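Local coordinates for protein nisin leader peptide-processing serine protease NisP (Lactococcus lactis subsp. lactis, PDB 4MZD) that acts as the subtilisin-like serine protease that removes the leader peptide from the lantibiotic nisin during its biosynthesis, at residues G289-Y294 / Y309-T314; S298-I303 / Y350-A355; Y294-D299 / E388-R393; A244-D249 / V285-G290; K76-N81 / L395-L400. All blocks are in the same frame, centred on the assembly; numbering follows the deposited sequence. Where two conformers were deposited one is given.

Contacts 1 and 4 share strand 286-291 and join it to its two parallel neighbours in the central sheet, 308-311 and 241-245; their centres are about 11 Å apart. The loop that follows this strand supplies contact 2, centred about 6 Å from contact 1 and holding S353, the predicted charge-relay serine, and contact 3, which faces the surface. S298 ties this loop back to contact 1, its OG lying 2.7 Å from G313 O. Contact 5 is the outlying one, its centre about 13 Å from that of contact 1, but Y309 O and L395 N come within 3.0 Å of each other. Contacts 3 and 5 lie away from the active site.

Contact 1. Residues G289-Y294 / Y309-T314; sequences GGIDGY and YAPAGT
G289 and G290 let the other segment come in very close. The Y309 ring takes the space where a side chain of G289 would stand, with CD1 3.4 Å from G289 C, and A312 CB does the same beside the second glycine, 3.6 Å from G290 CA. The tyrosine hydroxyl is bonded to G304 N, so the ring is fixed at its far end too. I291 adds the branched bulk: CG2 rests 3.8 Å from Y309 CB, while CG1, turned by a chi1 of 52°, lies against the A310 carbonyl and P311 CD. Parallel pairing of strands 286-291 and 308-311, neighbours in the central sheet of the subtilisin-like fold, sets this spacing, with A310 N bonded to G289 O and I291 N to A310 O. Where the pairing ends, I291 O is gripped twice, by A312 N at 2.8 Å in the carbonyl plane and by the more distant, tilted G313 N. G313 has the positive phi that glycine adopts easily. Past this point the packing opens up. D292 is partly exposed and touches T314 through CB atoms 3.9 Å apart. A water donates to D292 OD2 and also bonds T314 OG1, which bonds A316 N as well.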
# COMPACT_ATOMS: atom_id res chain seq x y z
N GLY A 289 -8.24 -2.22 1.64
CA GLY A 289 -8.34 -3.61 1.25
C GLY A 289 -8.58 -3.74 -0.24
O GLY A 289 -8.64 -2.74 -0.97
N GLY A 290 -8.74 -4.98 -0.69
CA GLY A 290 -8.78 -5.27 -2.11
C GLY A 290 -10.10 -5.81 -2.60
O GLY A 290 -10.76 -6.59 -1.92
N ILE A 291 -10.48 -5.37 -3.80
CA ILE A 291 -11.58 -5.99 -4.54
C ILE A 291 -11.07 -6.56 -5.86
O ILE A 291 -10.02 -6.18 -6.38
CB ILE A 291 -12.76 -5.01 -4.80
CG1 ILE A 291 -12.27 -3.71 -5.45
CG2 ILE A 291 -13.55 -4.75 -3.52
CD1 ILE A 291 -13.38 -2.86 -6.03
N ASP A 292 -11.84 -7.50 -6.40
CA ASP A 292 -11.58 -8.02 -7.72
C ASP A 292 -12.41 -7.27 -8.76
O ASP A 292 -13.09 -6.29 -8.44
CB ASP A 292 -11.78 -9.54 -7.79
CG ASP A 292 -13.21 -9.98 -7.51
OD1 ASP A 292 -14.15 -9.17 -7.67
OD2 ASP A 292 -13.38 -11.16 -7.15
N GLY A 293 -12.32 -7.70 -10.01
CA GLY A 293 -12.98 -7.01 -11.10
C GLY A 293 -14.49 -7.06 -11.04
O GLY A 293 -15.15 -6.32 -11.78
N TYR A 294 -15.04 -7.91 -10.19
CA TYR A 294 -16.48 -8.01 -9.98
C TYR A 294 -16.97 -7.06 -8.89
O TYR A 294 -18.18 -6.94 -8.66
CB TYR A 294 -16.87 -9.44 -9.61
CG TYR A 294 -16.70 -10.44 -10.71
CD1 TYR A 294 -17.73 -10.69 -11.61
CD2 TYR A 294 -15.52 -11.16 -10.86
CE1 TYR A 294 -17.58 -11.61 -12.63
CE2 TYR A 294 -15.37 -12.08 -11.87
CZ TYR A 294 -16.39 -12.30 -12.75
OH TYR A 294 -16.24 -13.23 -13.76
N TYR A 309 -11.90 0.02 -0.09
CA TYR A 309 -11.41 -1.05 -0.96
C TYR A 309 -11.15 -0.53 -2.36
O TYR A 309 -11.85 0.37 -2.84
CB TYR A 309 -12.41 -2.21 -0.99
CG TYR A 309 -12.57 -2.86 0.37
CD1 TYR A 309 -11.86 -4.00 0.70
CD2 TYR A 309 -13.42 -2.31 1.33
CE1 TYR A 309 -11.99 -4.59 1.94
CE2 TYR A 309 -13.55 -2.89 2.57
CZ TYR A 309 -12.83 -4.02 2.88
OH TYR A 309 -12.95 -4.61 4.12
N ALA A 310 -10.14 -1.08 -3.02
CA ALA A 310 -9.86 -0.72 -4.40
C ALA A 310 -9.31 -1.95 -5.12
O ALA A 310 -8.94 -2.94 -4.48
CB ALA A 310 -8.88 0.45 -4.46
N PRO A 311 -9.26 -1.92 -6.46
CA PRO A 311 -8.89 -3.14 -7.17
C PRO A 311 -7.49 -3.68 -6.85
O PRO A 311 -6.49 -2.97 -7.01
CB PRO A 311 -9.02 -2.74 -8.64
CG PRO A 311 -10.10 -1.71 -8.62
CD PRO A 311 -9.83 -0.91 -7.37
N ALA A 312 -7.46 -4.94 -6.43
CA ALA A 312 -6.26 -5.68 -6.06
C ALA A 312 -6.13 -6.99 -6.82
O ALA A 312 -5.09 -7.62 -6.78
CB ALA A 312 -6.26 -5.96 -4.56
N GLY A 313 -7.21 -7.42 -7.48
CA GLY A 313 -7.22 -8.67 -8.21
C GLY A 313 -7.75 -9.85 -7.41
O GLY A 313 -8.42 -9.69 -6.38
N THR A 314 -7.45 -11.05 -7.90
CA THR A 314 -7.93 -12.27 -7.27
C THR A 314 -6.99 -13.42 -7.55
O THR A 314 -6.37 -13.50 -8.63
CB THR A 314 -9.34 -12.64 -7.78
OG1 THR A 314 -9.76 -13.84 -7.14
CG2 THR A 314 -9.36 -12.87 -9.27
O HOH W 1 -11.65 -12.79 -5.52

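Contact 2. Residues S298-I303 / Y350-A355; sequences SDFSNI and YGNSFA
Y350, G351 and N352 gather round the F300 ring. One face carries S298 CB, 3.6 Å above the plane and displaced toward the rim; N352 OD1 sits at the edge, 3.6 Å from F300 CE1. Y350 approaches obliquely, the two ring planes 46° apart, and touches through its CD1 at 3.7 Å from F300 CE2. G351 has no side chain, so F300 CE1 and CZ rest directly on its backbone, obliquely to the ring. F300 can reach across because CG stands between the backbone N and the carbonyl carbon (chi1 53°), on a type I turn running from S298 to S301. The opposing G351-N352-S353-F354-A355 resembles the sequence around the nucleophilic serine of subtilases, and S353 is the predicted charge-relay serine, its OG bonded to R488 O of the chain's C-terminus. N352, next to it, is well tethered. Its ND2 donates to S301 OG at 3.0 Å, with the oxygen close to the amide plane, and also reaches L246 O. S301 OG in turn gives its own proton to N302 O at 2.7 Å, on a lone pair, and accepts from G290 N.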
# COMPACT_ATOMS: atom_id res chain seq x y z
N SER A 298 -11.52 -9.21 -2.64
CA SER A 298 -10.61 -10.21 -3.18
C SER A 298 -10.52 -11.42 -2.27
O SER A 298 -10.51 -11.28 -1.04
CB SER A 298 -9.21 -9.61 -3.32
OG SER A 298 -9.22 -8.43 -4.11
N ASP A 299 -10.42 -12.61 -2.86
CA ASP A 299 -10.31 -13.82 -2.05
C ASP A 299 -9.22 -13.72 -0.99
O ASP A 299 -9.41 -14.19 0.13
CB ASP A 299 -10.10 -15.07 -2.93
CG ASP A 299 -8.78 -15.06 -3.68
OD1 ASP A 299 -8.42 -14.01 -4.26
OD2 ASP A 299 -8.11 -16.12 -3.71
N PHE A 300 -8.09 -13.12 -1.34
CA PHE A 300 -6.96 -13.02 -0.42
C PHE A 300 -7.07 -11.87 0.59
O PHE A 300 -6.30 -11.84 1.55
CB PHE A 300 -5.64 -12.88 -1.17
CG PHE A 300 -5.64 -11.76 -2.18
CD1 PHE A 300 -5.55 -10.43 -1.77
CD2 PHE A 300 -5.74 -12.03 -3.54
CE1 PHE A 300 -5.58 -9.40 -2.69
CE2 PHE A 300 -5.76 -11.00 -4.46
CZ PHE A 300 -5.69 -9.69 -4.04
N SER A 301 -7.95 -10.91 0.37
CA SER A 301 -7.90 -9.68 1.16
C SER A 301 -8.41 -9.87 2.58
O SER A 301 -9.44 -10.50 2.81
CB SER A 301 -8.69 -8.56 0.50
OG SER A 301 -8.56 -7.36 1.24
N ASN A 302 -7.70 -9.28 3.54
CA ASN A 302 -8.28 -9.11 4.85
C ASN A 302 -9.49 -8.19 4.74
O ASN A 302 -9.65 -7.44 3.76
CB ASN A 302 -7.26 -8.50 5.81
CG ASN A 302 -6.18 -9.48 6.24
OD1 ASN A 302 -6.13 -10.63 5.79
ND2 ASN A 302 -5.32 -9.03 7.14
N ILE A 303 -10.35 -8.25 5.75
CA ILE A 303 -11.58 -7.49 5.76
C ILE A 303 -11.60 -6.60 6.99
O ILE A 303 -11.38 -7.07 8.11
CB ILE A 303 -12.82 -8.43 5.79
CG1 ILE A 303 -12.76 -9.46 4.65
CG2 ILE A 303 -14.11 -7.62 5.76
CD1 ILE A 303 -12.14 -10.78 5.04
N TYR A 350 -0.76 -8.99 -8.06
CA TYR A 350 -2.00 -8.93 -7.28
C TYR A 350 -1.65 -8.61 -5.84
O TYR A 350 -0.52 -8.84 -5.41
CB TYR A 350 -2.77 -10.26 -7.35
CG TYR A 350 -2.05 -11.39 -6.67
CD1 TYR A 350 -2.25 -11.64 -5.31
CD2 TYR A 350 -1.16 -12.19 -7.35
CE1 TYR A 350 -1.57 -12.65 -4.66
CE2 TYR A 350 -0.48 -13.21 -6.71
CZ TYR A 350 -0.70 -13.43 -5.37
OH TYR A 350 -0.04 -14.45 -4.73
N GLY A 351 -2.62 -8.10 -5.10
CA GLY A 351 -2.45 -7.90 -3.67
C GLY A 351 -2.87 -6.51 -3.24
O GLY A 351 -2.93 -5.57 -4.04
N ASN A 352 -3.17 -6.37 -1.95
CA ASN A 352 -3.63 -5.09 -1.44
C ASN A 352 -2.59 -3.99 -1.56
O ASN A 352 -2.93 -2.80 -1.51
CB ASN A 352 -4.11 -5.24 -0.00
CG ASN A 352 -5.39 -6.03 0.09
OD1 ASN A 352 -6.05 -6.28 -0.92
ND2 ASN A 352 -5.76 -6.42 1.31
N SER A 353 -1.33 -4.36 -1.73
CA SER A 353 -0.30 -3.37 -2.03
C SER A 353 -0.57 -2.57 -3.29
O SER A 353 0.06 -1.53 -3.48
CB SER A 353 1.06 -4.03 -2.17
OG SER A 353 1.04 -4.99 -3.20
N PHE A 354 -1.46 -3.05 -4.16
CA PHE A 354 -1.75 -2.38 -5.42
C PHE A 354 -3.10 -1.66 -5.41
O PHE A 354 -3.38 -0.86 -6.30
CB PHE A 354 -1.60 -3.35 -6.58
CG PHE A 354 -0.27 -4.02 -6.56
CD1 PHE A 354 0.89 -3.28 -6.76
CD2 PHE A 354 -0.15 -5.36 -6.25
CE1 PHE A 354 2.13 -3.86 -6.68
CE2 PHE A 354 1.10 -5.96 -6.18
CZ PHE A 354 2.24 -5.21 -6.40
N ALA A 355 -3.91 -1.93 -4.39
CA ALA A 355 -5.11 -1.15 -4.10
C ALA A 355 -4.73 0.13 -3.36
O ALA A 355 -5.23 1.22 -3.67
CB ALA A 355 -6.08 -1.98 -3.26

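Contact 3. Residues Y294-D299 / E388-R393; sequences YGNISD and EVNGNR
I297 lays its side chain across the amide of N392, which belongs to a beta hairpin with a two-residue turn: strands 388-389 and 392-393 joined by a type I' turn from V389 to N392. The turn residues N390 and G391 both have positive phi, a setting for which Asn-Gly is the classic sequence, and V389 and N392 close it with a pair of backbone hydrogen bonds. At its CB, I297 divides. CG2 lies 3.6 Å from G290 O. CG1, anti to the carbonyl carbon (chi1 -65°), comes 3.5 Å from N392 ND2. The chain then continues extended, and the terminal CD1 meets the same ND2 at 3.5 Å and N392 CG at 3.9 Å. The two side chains cross at about a right angle, the isoleucine supplying hydrocarbon cover to an amide that finds its polar partner in water. I297 also packs on Y309 and I303. G295, without a side chain, lets V389 CG1 come 3.6 Å from its O. The segments are bridged by one water, which donates to G295 O and V389 O and accepts from N392 ND2 at 2.7 Å.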
# COMPACT_ATOMS: atom_id res chain seq x y z
N TYR A 294 -15.04 -7.91 -10.19
CA TYR A 294 -16.48 -8.01 -9.98
C TYR A 294 -16.97 -7.06 -8.89
O TYR A 294 -18.18 -6.94 -8.66
CB TYR A 294 -16.87 -9.44 -9.61
CG TYR A 294 -16.70 -10.44 -10.71
CD1 TYR A 294 -17.73 -10.69 -11.61
CD2 TYR A 294 -15.52 -11.16 -10.86
CE1 TYR A 294 -17.58 -11.61 -12.63
CE2 TYR A 294 -15.37 -12.08 -11.87
CZ TYR A 294 -16.39 -12.30 -12.75
OH TYR A 294 -16.24 -13.23 -13.76
N GLY A 295 -16.04 -6.40 -8.21
CA GLY A 295 -16.38 -5.52 -7.10
C GLY A 295 -16.56 -6.25 -5.78
O GLY A 295 -17.02 -5.66 -4.79
N ASN A 296 -16.21 -7.53 -5.75
CA ASN A 296 -16.23 -8.31 -4.52
C ASN A 296 -14.89 -8.24 -3.83
O ASN A 296 -13.86 -8.11 -4.48
CB ASN A 296 -16.56 -9.77 -4.81
CG ASN A 296 -17.92 -9.94 -5.44
OD1 ASN A 296 -18.87 -9.25 -5.08
ND2 ASN A 296 -18.02 -10.86 -6.38
N ILE A 297 -14.89 -8.33 -2.50
CA ILE A 297 -13.63 -8.38 -1.79
C ILE A 297 -12.78 -9.52 -2.34
O ILE A 297 -13.26 -10.64 -2.52
CB ILE A 297 -13.83 -8.50 -0.26
CG1 ILE A 297 -14.51 -7.24 0.28
CG2 ILE A 297 -12.50 -8.72 0.43
CD1 ILE A 297 -14.71 -7.22 1.79
N SER A 298 -11.52 -9.21 -2.64
CA SER A 298 -10.61 -10.21 -3.18
C SER A 298 -10.52 -11.42 -2.27
O SER A 298 -10.51 -11.28 -1.04
CB SER A 298 -9.21 -9.61 -3.32
OG SER A 298 -9.22 -8.43 -4.11
N ASP A 299 -10.42 -12.61 -2.86
CA ASP A 299 -10.31 -13.82 -2.05
C ASP A 299 -9.22 -13.72 -0.99
O ASP A 299 -9.41 -14.19 0.13
CB ASP A 299 -10.10 -15.07 -2.93
CG ASP A 299 -8.78 -15.06 -3.68
OD1 ASP A 299 -8.42 -14.01 -4.26
OD2 ASP A 299 -8.11 -16.12 -3.71
N GLU A 388 -20.74 2.69 -2.06
CA GLU A 388 -20.76 1.33 -1.54
C GLU A 388 -21.09 0.32 -2.63
O GLU A 388 -22.02 0.53 -3.42
CB GLU A 388 -21.76 1.22 -0.39
CG GLU A 388 -21.98 -0.19 0.08
CD GLU A 388 -23.05 -0.28 1.13
OE1 GLU A 388 -22.88 0.32 2.22
OE2 GLU A 388 -24.07 -0.96 0.88
N VAL A 389 -20.32 -0.75 -2.66
CA VAL A 389 -20.61 -1.92 -3.48
C VAL A 389 -20.67 -3.13 -2.55
O VAL A 389 -19.65 -3.52 -1.97
CB VAL A 389 -19.53 -2.15 -4.54
CG1 VAL A 389 -19.80 -3.43 -5.31
CG2 VAL A 389 -19.45 -0.96 -5.48
N ASN A 390 -21.85 -3.71 -2.39
CA ASN A 390 -22.01 -4.87 -1.53
C ASN A 390 -21.69 -4.58 -0.07
O ASN A 390 -21.16 -5.44 0.64
CB ASN A 390 -21.14 -6.03 -2.02
CG ASN A 390 -21.40 -6.38 -3.47
OD1 ASN A 390 -20.49 -6.39 -4.30
ND2 ASN A 390 -22.66 -6.68 -3.79
N GLY A 391 -22.01 -3.38 0.38
CA GLY A 391 -21.76 -3.01 1.77
C GLY A 391 -20.35 -2.51 2.04
O GLY A 391 -20.04 -2.13 3.17
N ASN A 392 -19.49 -2.49 1.02
CA ASN A 392 -18.12 -2.05 1.19
C ASN A 392 -17.84 -0.77 0.43
O ASN A 392 -18.18 -0.66 -0.75
CB ASN A 392 -17.15 -3.13 0.72
CG ASN A 392 -17.37 -4.44 1.43
OD1 ASN A 392 -17.39 -4.50 2.66
ND2 ASN A 392 -17.57 -5.51 0.66
N ARG A 393 -17.23 0.18 1.11
CA ARG A 393 -16.82 1.42 0.48
C ARG A 393 -15.71 1.13 -0.52
O ARG A 393 -14.72 0.49 -0.19
CB ARG A 393 -16.34 2.44 1.51
CG ARG A 393 -17.45 3.14 2.27
CD ARG A 393 -16.85 4.22 3.14
NE ARG A 393 -15.83 3.67 4.03
CZ ARG A 393 -15.93 3.66 5.35
NH1 ARG A 393 -16.99 4.20 5.94
NH2 ARG A 393 -14.95 3.14 6.08
O HOH W 2 -17.72 -5.60 -2.08

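Contact 4. Residues A244-D249 / V285-G290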
# COMPACT_ATOMS: atom_id res chain seq x y z
N ALA A 244 -2.42 2.75 4.20
CA ALA A 244 -1.73 1.49 4.43
C ALA A 244 -2.56 0.29 4.00
O ALA A 244 -3.78 0.25 4.19
CB ALA A 244 -1.36 1.36 5.91
N ALA A 245 -1.87 -0.71 3.46
CA ALA A 245 -2.54 -1.92 2.98
C ALA A 245 -2.95 -2.87 4.10
O ALA A 245 -2.13 -3.26 4.92
CB ALA A 245 -1.60 -2.67 2.08
N LEU A 246 -4.21 -3.30 4.08
CA LEU A 246 -4.61 -4.47 4.86
C LEU A 246 -3.87 -5.70 4.35
O LEU A 246 -3.48 -5.76 3.18
CB LEU A 246 -6.11 -4.71 4.74
CG LEU A 246 -7.03 -3.72 5.45
CD1 LEU A 246 -8.47 -4.00 5.09
CD2 LEU A 246 -6.84 -3.76 6.96
N GLY A 247 -3.69 -6.69 5.21
CA GLY A 247 -3.01 -7.91 4.82
C GLY A 247 -3.75 -8.71 3.76
O GLY A 247 -4.94 -8.49 3.51
N ASN A 248 -3.03 -9.65 3.15
CA ASN A 248 -3.58 -10.53 2.12
C ASN A 248 -3.79 -11.95 2.65
O ASN A 248 -3.48 -12.92 1.97
CB ASN A 248 -2.64 -10.61 0.91
CG ASN A 248 -2.42 -9.27 0.24
OD1 ASN A 248 -3.35 -8.51 -0.02
ND2 ASN A 248 -1.16 -8.99 -0.08
N ASP A 249 -4.32 -12.06 3.87
CA ASP A 249 -4.43 -13.35 4.54
C ASP A 249 -5.87 -13.80 4.77
O ASP A 249 -6.12 -14.73 5.53
CB ASP A 249 -3.63 -13.34 5.85
CG ASP A 249 -2.16 -13.13 5.59
OD1 ASP A 249 -1.55 -13.99 4.91
OD2 ASP A 249 -1.60 -12.10 6.03
N VAL A 285 -5.01 6.43 10.26
CA VAL A 285 -4.55 5.83 9.02
C VAL A 285 -5.74 5.42 8.16
O VAL A 285 -6.77 4.99 8.67
CB VAL A 285 -3.64 4.61 9.32
CG1 VAL A 285 -3.30 3.82 8.07
CG2 VAL A 285 -2.38 5.06 10.04
N ILE A 286 -5.60 5.56 6.84
CA ILE A 286 -6.59 5.03 5.91
C ILE A 286 -6.18 3.61 5.54
O ILE A 286 -5.16 3.39 4.89
CB ILE A 286 -6.69 5.91 4.65
CG1 ILE A 286 -7.16 7.31 5.06
CG2 ILE A 286 -7.61 5.28 3.62
CD1 ILE A 286 -7.17 8.30 3.95
N ALA A 287 -6.97 2.64 6.01
CA ALA A 287 -6.73 1.23 5.72
C ALA A 287 -7.38 0.86 4.40
O ALA A 287 -8.54 1.20 4.16
CB ALA A 287 -7.29 0.35 6.84
N VAL A 288 -6.63 0.16 3.55
CA VAL A 288 -7.11 -0.16 2.21
C VAL A 288 -7.08 -1.67 1.99
O VAL A 288 -6.04 -2.32 2.12
CB VAL A 288 -6.26 0.52 1.12
CG1 VAL A 288 -6.86 0.22 -0.24
CG2 VAL A 288 -6.17 2.03 1.38
N GLY A 289 -8.24 -2.22 1.64
CA GLY A 289 -8.34 -3.61 1.25
C GLY A 289 -8.58 -3.74 -0.24
O GLY A 289 -8.64 -2.74 -0.97
N GLY A 290 -8.74 -4.98 -0.69
CA GLY A 290 -8.78 -5.27 -2.11
C GLY A 290 -10.10 -5.81 -2.60
O GLY A 290 -10.76 -6.59 -1.92
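L246 lies over the A287 and G289 side of strand 286-291 and spreads its two methyls along it. With CG anti to the carbonyl carbon (chi1 -71°) and CD1 extended beyond (chi2 173°), the side chain first passes V288 O, 3.5 Å from its CB, and then splits: CD1 settles 3.9 Å from G289 CA and CD2 4.1 Å from A287 CB. G289 has no side chain and A287 only a methyl, so both L246 methyls lie close to the strand. At the other end V285 turns CG1 anti to its own N (chi1 172°), which sets this methyl 3.8 Å from A244 CB. Between these ends strands 241-245 and 286-291 run parallel in the central sheet of the subtilisin-like fold, joined by A244 N to I286 O, V288 N to A244 O and L246 N to V288 O. A244 and A287 lie on one face. A245 and V288 lie on the other, where both touch T356 of helix 356-370; the A245 side chain is about 5 Å from that of S353. Beyond A245 the segment leaves the strand. N248, in the sequence A-L-G-N, probably corresponds to the oxyanion-hole asparagine of subtilisins; its ND2 donates to R488 O.

Contact 5. Residues K76-N81 / L395-L400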
# COMPACT_ATOMS: atom_id res chain seq x y z
N LYS A 76 -9.48 1.33 -15.04
CA LYS A 76 -10.78 1.71 -15.60
C LYS A 76 -11.84 1.71 -14.50
O LYS A 76 -12.73 2.57 -14.46
CB LYS A 76 -11.20 0.76 -16.71
CG LYS A 76 -10.33 0.81 -17.96
CD LYS A 76 -10.86 -0.17 -18.99
CE LYS A 76 -9.97 -0.27 -20.20
NZ LYS A 76 -10.61 -1.15 -21.22
N TYR A 77 -11.75 0.74 -13.60
CA TYR A 77 -12.74 0.59 -12.54
C TYR A 77 -12.84 1.83 -11.65
O TYR A 77 -13.93 2.30 -11.32
CB TYR A 77 -12.43 -0.65 -11.71
CG TYR A 77 -13.51 -1.02 -10.73
CD1 TYR A 77 -14.49 -1.95 -11.06
CD2 TYR A 77 -13.55 -0.45 -9.46
CE1 TYR A 77 -15.48 -2.29 -10.16
CE2 TYR A 77 -14.54 -0.78 -8.56
CZ TYR A 77 -15.50 -1.71 -8.91
OH TYR A 77 -16.48 -2.03 -8.01
N VAL A 78 -11.70 2.38 -11.25
CA VAL A 78 -11.71 3.50 -10.31
C VAL A 78 -11.77 4.89 -10.95
O VAL A 78 -12.04 5.88 -10.26
CB VAL A 78 -10.52 3.45 -9.31
CG1 VAL A 78 -10.60 2.19 -8.46
CG2 VAL A 78 -9.19 3.54 -10.03
N THR A 79 -11.53 4.96 -12.26
CA THR A 79 -11.51 6.23 -13.00
C THR A 79 -12.75 6.44 -13.88
O THR A 79 -12.82 7.43 -14.59
CB THR A 79 -10.29 6.33 -13.94
OG1 THR A 79 -10.37 5.30 -14.94
CG2 THR A 79 -8.97 6.24 -13.18
N ASN A 80 -13.70 5.51 -13.83
CA ASN A 80 -14.82 5.50 -14.77
C ASN A 80 -14.30 5.47 -16.20
O ASN A 80 -14.60 6.35 -17.01
CB ASN A 80 -15.74 6.69 -14.56
CG ASN A 80 -16.59 6.56 -13.32
OD1 ASN A 80 -16.57 5.52 -12.65
ND2 ASN A 80 -17.34 7.60 -13.00
N ASN A 81 -13.50 4.45 -16.48
CA ASN A 81 -12.91 4.27 -17.80
C ASN A 81 -12.28 5.55 -18.34
O ASN A 81 -12.53 5.97 -19.47
CB ASN A 81 -13.90 3.66 -18.80
CG ASN A 81 -13.20 2.98 -19.96
OD1 ASN A 81 -11.97 3.02 -20.06
ND2 ASN A 81 -13.97 2.34 -20.84
N LEU A 395 -13.20 2.87 -3.75
CA LEU A 395 -12.64 4.07 -4.34
C LEU A 395 -13.32 4.39 -5.67
O LEU A 395 -13.43 3.52 -6.54
CB LEU A 395 -11.14 3.89 -4.59
CG LEU A 395 -10.45 5.09 -5.23
CD1 LEU A 395 -10.41 6.29 -4.28
CD2 LEU A 395 -9.04 4.71 -5.66
N ASN A 396 -13.76 5.63 -5.82
CA ASN A 396 -14.28 6.13 -7.08
C ASN A 396 -13.75 7.54 -7.23
O ASN A 396 -14.17 8.45 -6.52
CB ASN A 396 -15.80 6.10 -7.12
CG ASN A 396 -16.35 6.51 -8.47
OD1 ASN A 396 -16.20 7.66 -8.88
ND2 ASN A 396 -16.98 5.58 -9.17
N ILE A 397 -12.80 7.71 -8.14
CA ILE A 397 -12.06 8.96 -8.21
C ILE A 397 -12.91 10.10 -8.74
O ILE A 397 -12.76 11.24 -8.32
CB ILE A 397 -10.74 8.80 -9.00
CG1 ILE A 397 -9.90 7.69 -8.35
CG2 ILE A 397 -9.98 10.11 -9.04
CD1 ILE A 397 -8.59 7.43 -9.03
N VAL A 398 -13.82 9.80 -9.66
CA VAL A 398 -14.75 10.82 -10.13
C VAL A 398 -15.59 11.37 -8.96
O VAL A 398 -15.73 12.59 -8.80
CB VAL A 398 -15.64 10.31 -11.28
CG1 VAL A 398 -16.72 11.33 -11.59
CG2 VAL A 398 -14.78 10.03 -12.51
N ASP A 399 -16.13 10.47 -8.14
CA ASP A 399 -16.91 10.91 -6.98
C ASP A 399 -16.06 11.73 -6.03
O ASP A 399 -16.52 12.74 -5.48
CB ASP A 399 -17.49 9.71 -6.22
CG ASP A 399 -18.63 9.04 -6.95
OD1 ASP A 399 -19.15 9.60 -7.94
OD2 ASP A 399 -19.02 7.94 -6.51
N LEU A 400 -14.82 11.30 -5.83
CA LEU A 400 -13.93 11.98 -4.90
C LEU A 400 -13.60 13.39 -5.39
O LEU A 400 -13.68 14.35 -4.63
CB LEU A 400 -12.67 11.15 -4.73
CG LEU A 400 -11.74 11.58 -3.60
CD1 LEU A 400 -12.49 11.56 -2.27
CD2 LEU A 400 -10.54 10.66 -3.56
O HOH W 3 -15.32 2.87 -8.53
O HOH W 4 -14.42 7.32 -11.06
O HOH W 5 -18.91 8.10 -10.62
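V78 O, at the C-terminal end of helix 73-79, accepts from I397 N, the first amide of helix 397-402, at 2.9 Å with a nearly straight N-H...O angle of 167°. A carbonyl at the end of one helix thus meets an N-H at the start of the other. I397 CB and CG1 close over the bond, each 3.4 Å from V78 O. The valine's branches share the apolar work: CG1 lies 4.1 Å from L395 CD2 and CG2 4.1 Å from I397 CD1. N80, whose positive phi asparagine tolerates well, crosses V398 at about a right angle, its ND2 3.6 Å from V398 CG2 in one of two modelled conformers. Waters form the next shell. One donates to V78 O and accepts from V398 N at 2.9 Å, serving a second amide of the helix start; another donates to both Y77 O and L395 O. N396 stands at the N-cap, its CG anti to the backbone N (chi1 -175°), which carries OD1 round to accept from D399 N. Around this junction, V78 and Y77 press on P311 and L395 on A310, both of strand 308-311, while L395 and I397 reach A362 of helix 356-370 and T79 packs against helix 83-87.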